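Local atomic coordinates of transferrin (Manduca sexta, PDB entry 6WB6), a protein that binds a single ferric ion together with a carbonate anion and transports iron in the tobacco hornworm. Residues L43-Q47 / Q48-D52; C8-A11 / A12-K15. All coordinates share one frame; numbering follows the deposited sequence.

Contact 1: L43-Q47 / Q48-D52; sequences LSFVQ and QRQAD
The chain leaves its helix at R49, whose positive phi (65°) turns the backbone so that N of R49 bonds to O of V46 at 3.1 Å, while N of Q50 makes a weak bond to O of F45. That same F45 oxygen takes N of A51 at 3.1 Å, and the last regular helical bond runs from N of Q48 to O of S44 at 2.8 Å. Beyond the turn A51 folds back against the last turn of the helix: its CB lies 4.2 Å from CG2 of V46, and its O meets CA of V46 in a CH...O contact. The F45 ring has the amide group of Q50 over one face, with CD of Q50 4.0 Å from CD1 of F45, and the amide of Q48 at its edge. R49 bends at chi2 (67°), bringing NH1 back to O of Q47 at 2.9 Å in a nearly straight bond that lies in the guanidinium plane. Its NE and NH2 form salt bridges with D281 and D71, and D71 also gives its backbone N to OE1 of Q47. A leucine in place of R49 would probably leave D71 and D281 without this positive partner and the Q47 carbonyl without its side-chain donor. Positive phi and the R49-V46 and Q50-F45 bonds make a Schellman motif, ending helix 39-47 and leading into strand 53-56 of the N-terminal transferrin lobe.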
loop_
_atom_site.group_PDB
_atom_site.type_symbol
_atom_site.label_atom_id
_atom_site.label_comp_id
_atom_site.label_asym_id
_atom_site.label_seq_id
_atom_site.Cartn_x
_atom_site.Cartn_y
_atom_site.Cartn_z
ATOM N N LEU A 43 16.095 6.842 -10.373
ATOM C CA LEU A 43 17.265 7.362 -9.671
ATOM C C LEU A 43 18.512 6.562 -10.038
ATOM O O LEU A 43 19.600 7.132 -10.184
ATOM C CB LEU A 43 17.032 7.358 -8.154
ATOM C CG LEU A 43 15.851 8.237 -7.702
ATOM C CD1 LEU A 43 15.486 7.960 -6.248
ATOM C CD2 LEU A 43 16.100 9.743 -7.936
ATOM N N SER A 44 18.368 5.237 -10.188
ATOM C CA SER A 44 19.492 4.406 -10.611
ATOM C C SER A 44 19.966 4.816 -12.002
ATOM O O SER A 44 21.168 4.989 -12.232
ATOM C CB SER A 44 19.096 2.928 -10.598
ATOM O OG SER A 44 19.108 2.404 -9.284
ATOM N N PHE A 45 19.020 5.007 -12.929
ATOM C CA PHE A 45 19.367 5.446 -14.274
ATOM C C PHE A 45 20.000 6.820 -14.266
ATOM O O PHE A 45 20.809 7.127 -15.148
ATOM C CB PHE A 45 18.137 5.481 -15.174
ATOM C CG PHE A 45 17.599 4.140 -15.539
ATOM C CD1 PHE A 45 18.263 2.967 -15.177
ATOM C CD2 PHE A 45 16.433 4.048 -16.277
ATOM C CE1 PHE A 45 17.758 1.741 -15.540
ATOM C CE2 PHE A 45 15.918 2.830 -16.634
ATOM C CZ PHE A 45 16.589 1.661 -16.262
ATOM N N VAL A 46 19.628 7.677 -13.314
ATOM C CA VAL A 46 20.249 8.992 -13.254
ATOM C C VAL A 46 21.682 8.857 -12.788
ATOM O O VAL A 46 22.598 9.442 -13.367
ATOM C CB VAL A 46 19.467 9.953 -12.341
ATOM C CG1 VAL A 46 20.260 11.276 -12.164
ATOM C CG2 VAL A 46 18.092 10.225 -12.910
ATOM N N GLN A 47 21.894 8.096 -11.717
ATOM C CA GLN A 47 23.260 7.856 -11.266
ATOM C C GLN A 47 24.094 7.240 -12.383
ATOM O O GLN A 47 25.244 7.631 -12.602
ATOM C CB GLN A 47 23.261 6.939 -10.046
ATOM C CG GLN A 47 24.672 6.632 -9.541
ATOM C CD GLN A 47 25.419 7.890 -9.174
ATOM O OE1 GLN A 47 24.857 8.822 -8.595
ATOM N NE2 GLN A 47 26.685 7.939 -9.531
ATOM N N GLN A 48 23.520 6.280 -13.099
ATOM C CA GLN A 48 24.184 5.571 -14.187
ATOM C C GLN A 48 24.264 6.369 -15.480
ATOM O O GLN A 48 24.777 5.849 -16.475
ATOM C CB GLN A 48 23.453 4.259 -14.481
ATOM C CG GLN A 48 23.539 3.190 -13.387
ATOM C CD GLN A 48 22.464 2.117 -13.568
ATOM O OE1 GLN A 48 21.488 2.320 -14.292
ATOM N NE2 GLN A 48 22.646 0.974 -12.934
ATOM N N ARG A 49 23.725 7.587 -15.518
ATOM C CA ARG A 49 23.740 8.452 -16.693
ATOM C C ARG A 49 22.943 7.924 -17.874
ATOM O O ARG A 49 23.141 8.416 -18.988
ATOM C CB ARG A 49 25.167 8.730 -17.183
ATOM C CG ARG A 49 25.850 9.925 -16.530
ATOM C CD ARG A 49 26.126 9.707 -15.042
ATOM N NE ARG A 49 26.874 10.824 -14.464
ATOM C CZ ARG A 49 27.115 10.997 -13.169
ATOM N NH1 ARG A 49 26.672 10.133 -12.268
ATOM N NH2 ARG A 49 27.799 12.048 -12.771
ATOM N N GLN A 50 22.058 6.932 -17.698
ATOM C CA GLN A 50 21.085 6.669 -18.759
ATOM C C GLN A 50 19.974 7.701 -18.778
ATOM O O GLN A 50 19.148 7.696 -19.687
ATOM C CB GLN A 50 20.414 5.314 -18.613
ATOM C CG GLN A 50 21.314 4.113 -18.732
ATOM C CD GLN A 50 20.541 2.840 -18.423
ATOM O OE1 GLN A 50 20.865 2.106 -17.490
ATOM N NE2 GLN A 50 19.498 2.587 -19.197
ATOM N N ALA A 51 19.894 8.521 -17.752
ATOM C CA ALA A 51 19.027 9.680 -17.738
ATOM C C ALA A 51 19.825 10.761 -17.064
ATOM O O ALA A 51 20.865 10.489 -16.455
ATOM C CB ALA A 51 17.705 9.405 -17.016
ATOM N N ASP A 52 19.351 11.994 -17.179
ATOM C CA ASP A 52 20.061 13.118 -16.598
ATOM C C ASP A 52 19.345 13.711 -15.400
ATOM O O ASP A 52 20.011 14.262 -14.526
ATOM C CB ASP A 52 20.282 14.213 -17.651
ATOM C CG ASP A 52 21.099 13.703 -18.845
ATOM O OD1 ASP A 52 22.189 13.151 -18.612
ATOM O OD2 ASP A 52 20.645 13.844 -19.989
#

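Contact 2: C8-A11 / A12-K15; sequences CVPA and AYMK
The phenol ring of Y13 meets P10 obliquely, with CB of P10 3.9 Å from CD2 of Y13. D616, from the second transferrin-like half of the chain, touches both P10 and Y13, and K310 of helix 306-311 also reaches the tyrosine. At the root of the ring, CB of Y13 packs against CG2 of V9 at 3.9 Å, the two side chains crossing at a slant. The backbone makes two successive tight turns: N of Y13 bonds to O of P10 at 2.8 Å, and N of M14 to O of A11 at 3.1 Å. Both bonds are fairly straight at the hydrogen, yet each donor stands above its carbonyl plane. A11 and A12 thus form a short 3-10 turn that takes the chain from strand 5-10 to Y13, the N-cap of helix 14-21, as the first connection of a beta-alpha-beta unit completed by strand 31-36. M14 begins the helix proper. Its CG is anti to the backbone N (chi1 -161°), and a bend at chi2 (65°) carries SD to within 3.6 Å of CG1 of V9, where the two side chains cross at about a right angle. V9 can serve both neighbours because its two methyls divide the work, CG1 meeting the thioether and CG2 the tyrosine. M14 also rests on C33 and P35, so the start of the helix is packed onto strand 31-36 as well.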
loop_
_atom_site.group_PDB
_atom_site.type_symbol
_atom_site.label_atom_id
_atom_site.label_comp_id
_atom_site.label_asym_id
_atom_site.label_seq_id
_atom_site.Cartn_x
_atom_site.Cartn_y
_atom_site.Cartn_z
ATOM N N CYS A 8 13.998 10.985 -16.978
ATOM C CA CYS A 8 13.472 9.663 -16.706
ATOM C C CYS A 8 12.009 9.792 -16.338
ATOM O O CYS A 8 11.571 10.805 -15.794
ATOM C CB CYS A 8 14.270 8.965 -15.612
ATOM S SG CYS A 8 13.800 7.277 -15.398
ATOM N N VAL A 9 11.243 8.771 -16.690
ATOM C CA VAL A 9 9.790 8.845 -16.622
ATOM C C VAL A 9 9.299 7.419 -16.399
ATOM O O VAL A 9 9.715 6.499 -17.120
ATOM C CB VAL A 9 9.212 9.479 -17.901
ATOM C CG1 VAL A 9 9.649 8.705 -19.129
ATOM C CG2 VAL A 9 7.723 9.532 -17.846
ATOM N N PRO A 10 8.460 7.169 -15.400
ATOM C CA PRO A 10 7.815 5.856 -15.309
ATOM C C PRO A 10 7.247 5.443 -16.659
ATOM O O PRO A 10 6.604 6.237 -17.350
ATOM C CB PRO A 10 6.724 6.075 -14.260
ATOM C CG PRO A 10 7.357 7.088 -13.342
ATOM C CD PRO A 10 8.150 8.014 -14.240
ATOM N N ALA A 11 7.522 4.183 -17.028
ATOM C CA ALA A 11 7.110 3.632 -18.314
ATOM C C ALA A 11 5.648 3.923 -18.629
ATOM O O ALA A 11 5.301 4.239 -19.773
ATOM C CB ALA A 11 7.369 2.122 -18.318
ATOM N N ALA A 12 4.775 3.826 -17.635
ATOM C CA ALA A 12 3.357 4.060 -17.869
ATOM C C ALA A 12 3.077 5.443 -18.457
ATOM O O ALA A 12 2.025 5.642 -19.074
ATOM C CB ALA A 12 2.592 3.874 -16.552
ATOM N N TYR A 13 3.989 6.397 -18.299
ATOM C CA TYR A 13 3.737 7.783 -18.679
ATOM C C TYR A 13 4.596 8.214 -19.861
ATOM O O TYR A 13 4.698 9.412 -20.157
ATOM C CB TYR A 13 3.964 8.697 -17.477
ATOM C CG TYR A 13 3.034 8.401 -16.323
ATOM C CD1 TYR A 13 1.670 8.282 -16.523
ATOM C CD2 TYR A 13 3.524 8.231 -15.033
ATOM C CE1 TYR A 13 0.814 8.001 -15.474
ATOM C CE2 TYR A 13 2.671 7.954 -13.975
ATOM C CZ TYR A 13 1.325 7.832 -14.199
ATOM O OH TYR A 13 0.487 7.558 -13.138
ATOM N N MET A 14 5.199 7.256 -20.555
ATOM C CA MET A 14 6.037 7.581 -21.699
ATOM C C MET A 14 5.277 8.410 -22.729
ATOM O O MET A 14 5.773 9.435 -23.203
ATOM C CB MET A 14 6.565 6.296 -22.327
ATOM C CG MET A 14 7.757 6.512 -23.186
ATOM S SD MET A 14 9.215 7.096 -22.284
ATOM C CE MET A 14 10.243 7.242 -23.728
ATOM N N LYS A 15 4.080 7.978 -23.107
ATOM C CA LYS A 15 3.343 8.755 -24.093
ATOM C C LYS A 15 3.084 10.165 -23.597
ATOM O O LYS A 15 3.007 11.091 -24.409
ATOM C CB LYS A 15 2.016 8.086 -24.460
ATOM C CG LYS A 15 2.167 6.844 -25.350
ATOM C CD LYS A 15 2.530 7.213 -26.779
ATOM C CE LYS A 15 3.044 6.016 -27.550
ATOM N NZ LYS A 15 2.272 4.790 -27.205
#

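Contact 2 comes first along the chain, at the passage from strand 5-10 into helix 14-21; contact 1 follows at the end of helix 39-47, and their centres lie 15 Å apart. They meet at C8, whose CB packs 3.7 Å from CB of A51 and whose disulfide to C42 fastens strand 5-10 to helix 39-47. Backbone hydrogen bonds between C8 and F53 and between D52 and K6 also join strand 5-10 to the chain leaving contact 1. Both turns therefore belong to one compact part of the N-terminal lobe, which leads through strand 53-56 to D57, predicted to bind iron, although the ferric ion here is held by Y90 and Y204.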